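Local atomic coordinates of crossover junction endodeoxyribonuclease Hjc (Sulfolobus solfataricus, PDB entry 4TKD), a protein that cuts four-way DNA (Holliday) junctions formed during genetic recombination, using magnesium to introduce paired nicks in opposing strands that leave ligatable ends. Residues S9-E12 / R13-S17; D38-P41 / D42-L46. All coordinates share one frame; numbering follows the deposited sequence.

How the contacts relate
Along the chain, contact 1 comes first, on the opening turns of helix 10-21; after it the chain runs through strand 25-28 and a loop to contact 2, where residues 38-41 lead into strand 43-47. Each contact is local and its two segments are continuous: contact 1 closes helical turns, whereas contact 2 spans the bend that leads into a strand and closes no long loop. The two lie in series, neither nested nor crossed. They meet in space nevertheless: Glu12 OE1 packs 3.6 Å from Asp42 CB, and Ile43 CD1 lies 3.8 Å from Ile15 CG2. Through Ile43, helix 10-21 packs on the mixed sheet, and the inferred magnesium ligands Glu12 and Asp42 come together.

Contact 1. Residues S9-E12 / R13-S17; sequences SAVE and RNIVS
Ser9 and Arg13 face each other one turn apart at the start of the amphipathic alpha-helix 10-21, which packs on the mixed sheet of this PD-(D/E)xK nuclease fold. Arg13 N donates to Ser9 O over 2.8 Å, and the same two residues approach through their side chains: Ser9 OG lies in the guanidinium plane, at its edge, 2.9 Å from Arg13 NH1. The arginine chain, extended from CG to NE, carries its polar group back along the turn, with its methylenes passing over Ser9 O. Both residues are exposed, a place that suits polar and charged side chains.

The next bonds continue the i to i+4 pattern. Asn14 N reaches Ala10 O, and Ile15 N reaches Val11 O. Glu12 O takes a nearly straight bond from Val16 N (3.0 Å, 166°) and a second, weak one from Ile15 N at 3.2 Å.

In Glu12, CG is anti to the backbone N (chi1 -160°) and the chain is extended beyond it; the side chain touches Arg28, Met56 and Asp42, and the residue is an inferred magnesium ligand. Beta-branched Ile15 and Val16 are buried against the sheet, Ile15 on Ile54 and Met56 and Val16 on Val26 and Ile43. Val11 also touches Met56 and shares the apolar side with Ile15, its CG1 methyl 4.1 Å from Ile15 CD1.

Contact 2. Residues D38-P41 / D42-L46; sequences DPIP and DIIAL
The compact ring of Pro41 and the carboxylate of Asp42 come next to each other where the chain bends into strand 43-47. CB of Pro41 lies 4.1 Å from Ile43 O, and the ring packs on Leu53 of strand 50-58 and Phe77 of helix 68-81. The carboxylate of Asp42 is held by strand 50-58: OD2 accepts a hydrogen bond from Met56 N, while the main-chain Asp42 N donates to Glu55 OE1. Strand 50-58 thus holds both the backbone N and the carboxylate of Asp42. Proline and aspartate together form the PD of the PD-(D/E)xK signature, whose second half is Glu55-Met56-Lys57, and Asp42 and Glu55 are inferred magnesium ligands. Proline suits its place because it needs no N-H partner and its restricted backbone holds the approach to the aspartate.

Asp42 has helical backbone angles (phi -54°, psi -40°), and with Ile43 it faces Ile54 in a classic beta bulge. Beyond the bend, Ile44 meets Ile40 by its terminal methyl: Ile44 CD1 lies 4.0 Å from Ile40 CG2. CG1 of Ile44 stands beside its backbone N (chi1 -65°), and the branch runs out to the CG2 methyl of Ile40, the two side chains crossing at a slant.

From there the strand's sides divide. Ile43 faces helix 10-21 and also touches Val26, whereas Ile44 turns to Phe77 of helix 68-81 and, with Ile40, meets Val27 of the second subunit. Strand 43-47 itself runs between strands 25-28 and 50-58.

Contact 1. Residues S9-E12 / R13-S17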
loop_
_atom_site.group_PDB
_atom_site.type_symbol
_atom_site.label_atom_id
_atom_site.label_comp_id
_atom_site.label_asym_id
_atom_site.label_seq_id
_atom_site.Cartn_x
_atom_site.Cartn_y
_atom_site.Cartn_z
ATOM N N SER C 9 -21.762 17.419 -8.449
ATOM C CA SER C 9 -21.952 16.759 -9.735
ATOM C C SER C 9 -21.046 17.331 -10.843
ATOM O O SER C 9 -20.503 16.547 -11.629
ATOM C CB SER C 9 -23.416 16.788 -10.163
ATOM O OG SER C 9 -23.600 16.068 -11.372
ATOM N N ALA C 10 -20.893 18.677 -10.912
ATOM C CA ALA C 10 -20.027 19.347 -11.890
ATOM C C ALA C 10 -18.547 18.994 -11.639
ATOM O O ALA C 10 -17.784 18.805 -12.592
ATOM C CB ALA C 10 -20.231 20.853 -11.836
ATOM N N VAL C 11 -18.157 18.900 -10.348
ATOM C CA VAL C 11 -16.811 18.527 -9.900
ATOM C C VAL C 11 -16.588 17.046 -10.268
ATOM O O VAL C 11 -15.533 16.701 -10.796
ATOM C CB VAL C 11 -16.603 18.796 -8.376
ATOM C CG1 VAL C 11 -15.192 18.421 -7.924
ATOM C CG2 VAL C 11 -16.890 20.253 -8.028
ATOM N N GLU C 12 -17.601 16.194 -10.005
ATOM C CA GLU C 12 -17.585 14.767 -10.304
ATOM C C GLU C 12 -17.411 14.579 -11.811
ATOM O O GLU C 12 -16.531 13.823 -12.219
ATOM C CB GLU C 12 -18.869 14.097 -9.793
ATOM C CG GLU C 12 -18.762 12.582 -9.621
ATOM C CD GLU C 12 -19.826 11.888 -8.785
ATOM O OE1 GLU C 12 -19.929 10.640 -8.859
ATOM O OE2 GLU C 12 -20.559 12.592 -8.053
ATOM N N ARG C 13 -18.183 15.337 -12.630
ATOM C CA ARG C 13 -18.108 15.318 -14.105
ATOM C C ARG C 13 -16.734 15.742 -14.609
ATOM O O ARG C 13 -16.200 15.080 -15.493
ATOM C CB ARG C 13 -19.223 16.159 -14.760
ATOM C CG ARG C 13 -20.542 15.407 -14.846
ATOM C CD ARG C 13 -21.655 16.191 -15.509
ATOM N NE ARG C 13 -22.688 15.303 -16.047
ATOM C CZ ARG C 13 -23.776 14.917 -15.385
ATOM N NH1 ARG C 13 -23.988 15.330 -14.140
ATOM N NH2 ARG C 13 -24.659 14.109 -15.961
ATOM N N ASN C 14 -16.148 16.815 -14.013
ATOM C CA ASN C 14 -14.809 17.358 -14.279
ATOM C C ASN C 14 -13.711 16.329 -13.978
ATOM O O ASN C 14 -12.708 16.297 -14.684
ATOM C CB ASN C 14 -14.573 18.591 -13.396
ATOM C CG ASN C 14 -14.267 19.895 -14.115
ATOM O OD1 ASN C 14 -13.498 20.726 -13.611
ATOM N ND2 ASN C 14 -14.894 20.145 -15.270
ATOM N N ILE C 15 -13.882 15.521 -12.899
ATOM C CA ILE C 15 -12.925 14.481 -12.498
ATOM C C ILE C 15 -12.984 13.323 -13.510
ATOM O O ILE C 15 -11.940 12.874 -13.993
ATOM C CB ILE C 15 -13.141 14.021 -11.021
ATOM C CG1 ILE C 15 -12.833 15.166 -10.027
ATOM C CG2 ILE C 15 -12.294 12.776 -10.703
ATOM C CD1 ILE C 15 -13.231 14.923 -8.534
ATOM N N VAL C 16 -14.208 12.862 -13.842
ATOM C CA VAL C 16 -14.461 11.760 -14.789
ATOM C C VAL C 16 -13.868 12.075 -16.166
ATOM O O VAL C 16 -13.156 11.241 -16.739
ATOM C CB VAL C 16 -15.969 11.376 -14.852
ATOM C CG1 VAL C 16 -16.271 10.462 -16.031
ATOM C CG2 VAL C 16 -16.426 10.717 -13.547
ATOM N N SER C 17 -14.090 13.316 -16.647
ATOM C CA SER C 17 -13.612 13.789 -17.946
ATOM C C SER C 17 -12.088 13.850 -18.020
ATOM O O SER C 17 -11.524 13.444 -19.030
ATOM C CB SER C 17 -14.232 15.141 -18.284
ATOM O OG SER C 17 -13.815 15.569 -19.570
#

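Contact 2. Residues D38-P41 / D42-L46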
loop_
_atom_site.group_PDB
_atom_site.type_symbol
_atom_site.label_atom_id
_atom_site.label_comp_id
_atom_site.label_asym_id
_atom_site.label_seq_id
_atom_site.Cartn_x
_atom_site.Cartn_y
_atom_site.Cartn_z
ATOM N N ASP C 38 -22.875 -2.219 1.726
ATOM C CA ASP C 38 -22.253 -2.506 0.453
ATOM C C ASP C 38 -22.081 -1.216 -0.367
ATOM O O ASP C 38 -22.471 -1.168 -1.535
ATOM C CB ASP C 38 -22.958 -3.653 -0.293
ATOM C CG ASP C 38 -22.407 -5.012 0.104
ATOM O OD1 ASP C 38 -22.590 -5.409 1.284
ATOM O OD2 ASP C 38 -21.739 -5.647 -0.738
ATOM N N PRO C 39 -21.538 -0.123 0.232
ATOM C CA PRO C 39 -21.350 1.084 -0.566
ATOM C C PRO C 39 -20.267 0.843 -1.595
ATOM O O PRO C 39 -19.368 0.002 -1.422
ATOM C CB PRO C 39 -20.972 2.157 0.454
ATOM C CG PRO C 39 -20.306 1.418 1.522
ATOM C CD PRO C 39 -20.990 0.057 1.598
ATOM N N ILE C 40 -20.416 1.547 -2.695
ATOM C CA ILE C 40 -19.514 1.496 -3.836
ATOM C C ILE C 40 -18.926 2.882 -3.988
ATOM O O ILE C 40 -19.681 3.863 -3.968
ATOM C CB ILE C 40 -20.309 1.042 -5.110
ATOM C CG1 ILE C 40 -20.783 -0.447 -4.981
ATOM C CG2 ILE C 40 -19.510 1.242 -6.412
ATOM C CD1 ILE C 40 -21.863 -0.838 -5.956
ATOM N N PRO C 41 -17.595 3.021 -4.161
ATOM C CA PRO C 41 -17.028 4.372 -4.420
ATOM C C PRO C 41 -17.699 5.087 -5.611
ATOM O O PRO C 41 -18.079 4.434 -6.593
ATOM C CB PRO C 41 -15.547 4.082 -4.687
ATOM C CG PRO C 41 -15.298 2.750 -4.024
ATOM C CD PRO C 41 -16.551 1.978 -4.233
ATOM N N ASP C 42 -17.890 6.423 -5.499
ATOM C CA ASP C 42 -18.530 7.293 -6.504
ATOM C C ASP C 42 -17.918 7.179 -7.860
ATOM O O ASP C 42 -18.645 7.192 -8.852
ATOM C CB ASP C 42 -18.538 8.774 -6.063
ATOM C CG ASP C 42 -19.394 9.009 -4.839
ATOM O OD1 ASP C 42 -20.537 8.504 -4.806
ATOM O OD2 ASP C 42 -18.924 9.695 -3.913
ATOM N N ILE C 43 -16.584 7.076 -7.911
ATOM C CA ILE C 43 -15.845 6.981 -9.159
ATOM C C ILE C 43 -14.862 5.843 -9.063
ATOM O O ILE C 43 -14.095 5.749 -8.087
ATOM C CB ILE C 43 -15.111 8.310 -9.491
ATOM C CG1 ILE C 43 -16.078 9.518 -9.604
ATOM C CG2 ILE C 43 -14.246 8.165 -10.761
ATOM C CD1 ILE C 43 -15.378 10.914 -9.536
ATOM N N ILE C 44 -14.882 4.987 -10.089
ATOM C CA ILE C 44 -13.946 3.894 -10.224
ATOM C C ILE C 44 -13.237 4.149 -11.537
ATOM O O ILE C 44 -13.883 4.226 -12.579
ATOM C CB ILE C 44 -14.620 2.497 -10.166
ATOM C CG1 ILE C 44 -15.228 2.256 -8.790
ATOM C CG2 ILE C 44 -13.617 1.383 -10.505
ATOM C CD1 ILE C 44 -16.334 1.225 -8.790
ATOM N N ALA C 45 -11.925 4.341 -11.478
ATOM C CA ALA C 45 -11.128 4.597 -12.669
ATOM C C ALA C 45 -10.085 3.509 -12.810
ATOM O O ALA C 45 -9.403 3.167 -11.850
ATOM C CB ALA C 45 -10.478 5.966 -12.591
ATOM N N LEU C 46 -10.009 2.931 -13.997
ATOM C CA LEU C 46 -9.111 1.817 -14.262
ATOM C C LEU C 46 -8.223 2.089 -15.465
ATOM O O LEU C 46 -8.702 2.582 -16.489
ATOM C CB LEU C 46 -9.915 0.526 -14.521
ATOM C CG LEU C 46 -11.123 0.231 -13.634
ATOM C CD1 LEU C 46 -12.036 -0.843 -14.290
ATOM C CD2 LEU C 46 -10.683 -0.133 -12.185
#